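Local coordinates for cellulose 1,4-beta-cellobiosidase (Thermobifida fusca, PDB 4JJJ), which probably hydrolyses cellulose to cellobiose as a family 48 glycoside hydrolase, its catalytic module threading a cellulose chain through a tunnel, at residues N141-M146 with A314-S319. The protein carries 1 engineered substitution. Sequence-based numbering, arbitrary orientation.
Sequences NEIYGM and AWRIGS. With BGC (beta-D-glucopyranose), chain D; BGC (beta-D-glucopyranose), chain B; BGC (beta-D-glucopyranose), chain C.
One face of the Arg316 guanidinium carries the Ile143 methyl CD1, seated over the centre of the group and 3.6 Å from CZ, while the carbonyl oxygen of Asn141 sits at the edge, close to the guanidinium plane. On the strand's other side, Trp315 turns one face of its indole to the bound glucan: the glycosidic O4 of the chain D glucose lies 3.4 Å above the ring plane, offset toward the rim, and C1 of the chain B glucose shares that face. This is the aromatic sugar platform common in cellulase binding tunnels.

Both residues belong to strand 314-317, at the margin of a small antiparallel sheet in the (alpha/alpha)6 catalytic module of this family 48 enzyme; the partners of Arg316 lie in the loop between helix 131-138 and strand 149-151. The side chains of Ile143 and Arg316 come at each other from opposite directions. Arg316 runs fully extended from CG to NE, which carries its guanidinium most of the way to the loop. The CA atoms of Ile143 and Arg316 are 10.0 Å apart. NH2 reaches Asn141 O at 2.8 Å, a weak hydrogen bond because the N-H...O angle is only 128°. Stronger anchoring comes from Tyr265, whose hydroxyl bonds NH1, and Asn94 OD1 also takes a bond from NH2, so the buried charged end is held by polar partners at both terminal nitrogens.

Ile317 extends the sugar-binding surface begun by Trp315, its CD1 lying 3.6 Å from O3 of the chain C glucose.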
# COMPACT_ATOMS: atom_id res chain seq x y z
N ASN A 141 -11.83 -18.49 -12.65
CA ASN A 141 -12.58 -17.63 -11.76
C ASN A 141 -11.68 -17.04 -10.65
O ASN A 141 -12.17 -16.28 -9.83
CB ASN A 141 -13.71 -18.41 -11.10
CG ASN A 141 -14.77 -18.81 -12.07
OD1 ASN A 141 -15.17 -18.06 -12.96
ND2 ASN A 141 -15.15 -20.13 -11.95
N GLU A 142 -10.41 -17.39 -10.58
CA GLU A 142 -9.53 -16.96 -9.58
C GLU A 142 -9.13 -15.47 -9.83
O GLU A 142 -9.14 -15.01 -10.97
CB GLU A 142 -8.26 -17.83 -9.59
CG GLU A 142 -8.58 -19.26 -9.11
CD GLU A 142 -7.43 -20.22 -9.13
OE1 GLU A 142 -6.27 -19.79 -9.27
OE2 GLU A 142 -7.63 -21.48 -9.07
N ILE A 143 -8.66 -14.80 -8.78
CA ILE A 143 -8.18 -13.36 -8.84
C ILE A 143 -6.70 -13.46 -9.00
O ILE A 143 -6.04 -14.15 -8.24
CB ILE A 143 -8.52 -12.63 -7.56
CG1 ILE A 143 -9.97 -12.55 -7.40
CG2 ILE A 143 -7.86 -11.24 -7.44
CD1 ILE A 143 -10.73 -11.71 -8.34
N TYR A 144 -6.12 -12.72 -9.96
CA TYR A 144 -4.71 -12.57 -10.10
C TYR A 144 -4.28 -11.16 -9.58
O TYR A 144 -4.23 -10.23 -10.32
CB TYR A 144 -4.30 -12.73 -11.56
CG TYR A 144 -2.82 -12.79 -11.79
CD1 TYR A 144 -2.09 -11.70 -12.18
CD2 TYR A 144 -2.14 -13.98 -11.64
CE1 TYR A 144 -0.76 -11.81 -12.43
CE2 TYR A 144 -0.82 -14.13 -11.86
CZ TYR A 144 -0.10 -13.02 -12.28
OH TYR A 144 1.27 -13.17 -12.59
N GLY A 145 -4.05 -11.15 -8.29
CA GLY A 145 -3.69 -9.93 -7.53
C GLY A 145 -2.96 -10.35 -6.31
O GLY A 145 -3.21 -11.44 -5.82
N MET A 146 -1.99 -9.54 -5.85
CA MET A 146 -1.29 -9.91 -4.59
C MET A 146 -2.17 -9.73 -3.38
O MET A 146 -2.83 -8.69 -3.22
CB MET A 146 -0.00 -9.13 -4.44
CG MET A 146 1.01 -9.34 -5.55
SD MET A 146 2.63 -8.63 -5.14
CE MET A 146 2.50 -7.08 -5.95
N ALA A 314 -19.25 -17.17 -1.97
CA ALA A 314 -18.03 -16.39 -2.22
C ALA A 314 -18.47 -14.97 -2.41
O ALA A 314 -19.69 -14.67 -2.63
CB ALA A 314 -17.23 -16.88 -3.43
N TRP A 315 -17.55 -14.02 -2.19
CA TRP A 315 -17.88 -12.65 -2.27
C TRP A 315 -16.62 -11.84 -2.74
O TRP A 315 -15.46 -12.33 -2.74
CB TRP A 315 -18.29 -12.08 -0.94
CG TRP A 315 -17.30 -12.34 0.12
CD1 TRP A 315 -17.24 -13.47 0.90
CD2 TRP A 315 -16.19 -11.52 0.49
NE1 TRP A 315 -16.12 -13.40 1.74
CE2 TRP A 315 -15.52 -12.17 1.56
CE3 TRP A 315 -15.72 -10.26 0.07
CZ2 TRP A 315 -14.36 -11.66 2.15
CZ3 TRP A 315 -14.59 -9.73 0.68
CH2 TRP A 315 -13.89 -10.44 1.72
N ARG A 316 -16.92 -10.61 -3.20
CA ARG A 316 -15.89 -9.62 -3.65
C ARG A 316 -16.38 -8.26 -3.30
O ARG A 316 -17.61 -7.95 -3.40
CB ARG A 316 -15.64 -9.68 -5.15
CG ARG A 316 -15.10 -11.03 -5.61
CD ARG A 316 -14.82 -11.13 -7.09
NE ARG A 316 -14.43 -12.51 -7.34
CZ ARG A 316 -14.12 -13.04 -8.52
NH1 ARG A 316 -14.13 -12.35 -9.65
NH2 ARG A 316 -13.78 -14.32 -8.57
N ILE A 317 -15.41 -7.37 -2.95
CA ILE A 317 -15.68 -5.96 -2.67
C ILE A 317 -14.62 -5.14 -3.35
O ILE A 317 -13.47 -5.60 -3.41
CB ILE A 317 -15.82 -5.60 -1.21
CG1 ILE A 317 -14.51 -5.96 -0.41
CG2 ILE A 317 -17.03 -6.34 -0.54
CD1 ILE A 317 -14.54 -5.79 1.11
N GLY A 318 -14.97 -3.95 -3.81
CA GLY A 318 -14.03 -2.86 -4.11
C GLY A 318 -13.76 -2.15 -2.86
O GLY A 318 -13.78 -2.68 -1.77
N SER A 319 -13.49 -0.83 -2.96
CA SER A 319 -13.43 0.03 -1.81
C SER A 319 -13.78 1.44 -2.21
O SER A 319 -13.50 1.83 -3.34
CB SER A 319 -12.19 -0.12 -0.95
OG SER A 319 -11.20 0.72 -1.40
C2 BGC D . -16.12 -9.89 5.84
C3 BGC D . -16.89 -10.96 5.09
C4 BGC D . -18.01 -10.31 4.24
C5 BGC D . -17.39 -9.24 3.35
C6 BGC D . -18.48 -8.42 2.57
C1 BGC D . -15.55 -8.90 4.83
O2 BGC D . -15.06 -10.54 6.52
O3 BGC D . -17.47 -11.84 6.09
O4 BGC D . -18.59 -11.27 3.35
O5 BGC D . -16.68 -8.31 4.17
O6 BGC D . -19.31 -7.66 3.45
C2 BGC B . -20.44 -12.46 2.56
C3 BGC B . -21.73 -13.23 2.91
C4 BGC B . -21.45 -14.23 4.05
C5 BGC B . -20.73 -13.53 5.23
C6 BGC B . -20.37 -14.35 6.47
C1 BGC B . -19.83 -11.87 3.80
O2 BGC B . -20.81 -11.50 1.63
O3 BGC B . -22.20 -13.97 1.75
O4 BGC B . -22.77 -14.56 4.67
O5 BGC B . -19.48 -12.97 4.69
O6 BGC B . -20.54 -13.68 7.72
C2 BGC C . -13.27 -4.71 4.72
C3 BGC C . -14.35 -5.67 5.16
C4 BGC C . -14.01 -7.11 4.83
C5 BGC C . -12.62 -7.47 5.28
C6 BGC C . -12.11 -8.80 4.85
C1 BGC C . -11.91 -5.20 5.28
O2 BGC C . -13.52 -3.36 5.11
O3 BGC C . -15.61 -5.31 4.54
O4 BGC C . -14.99 -7.91 5.59
O5 BGC C . -11.65 -6.50 4.79
O6 BGC C . -10.85 -9.09 5.41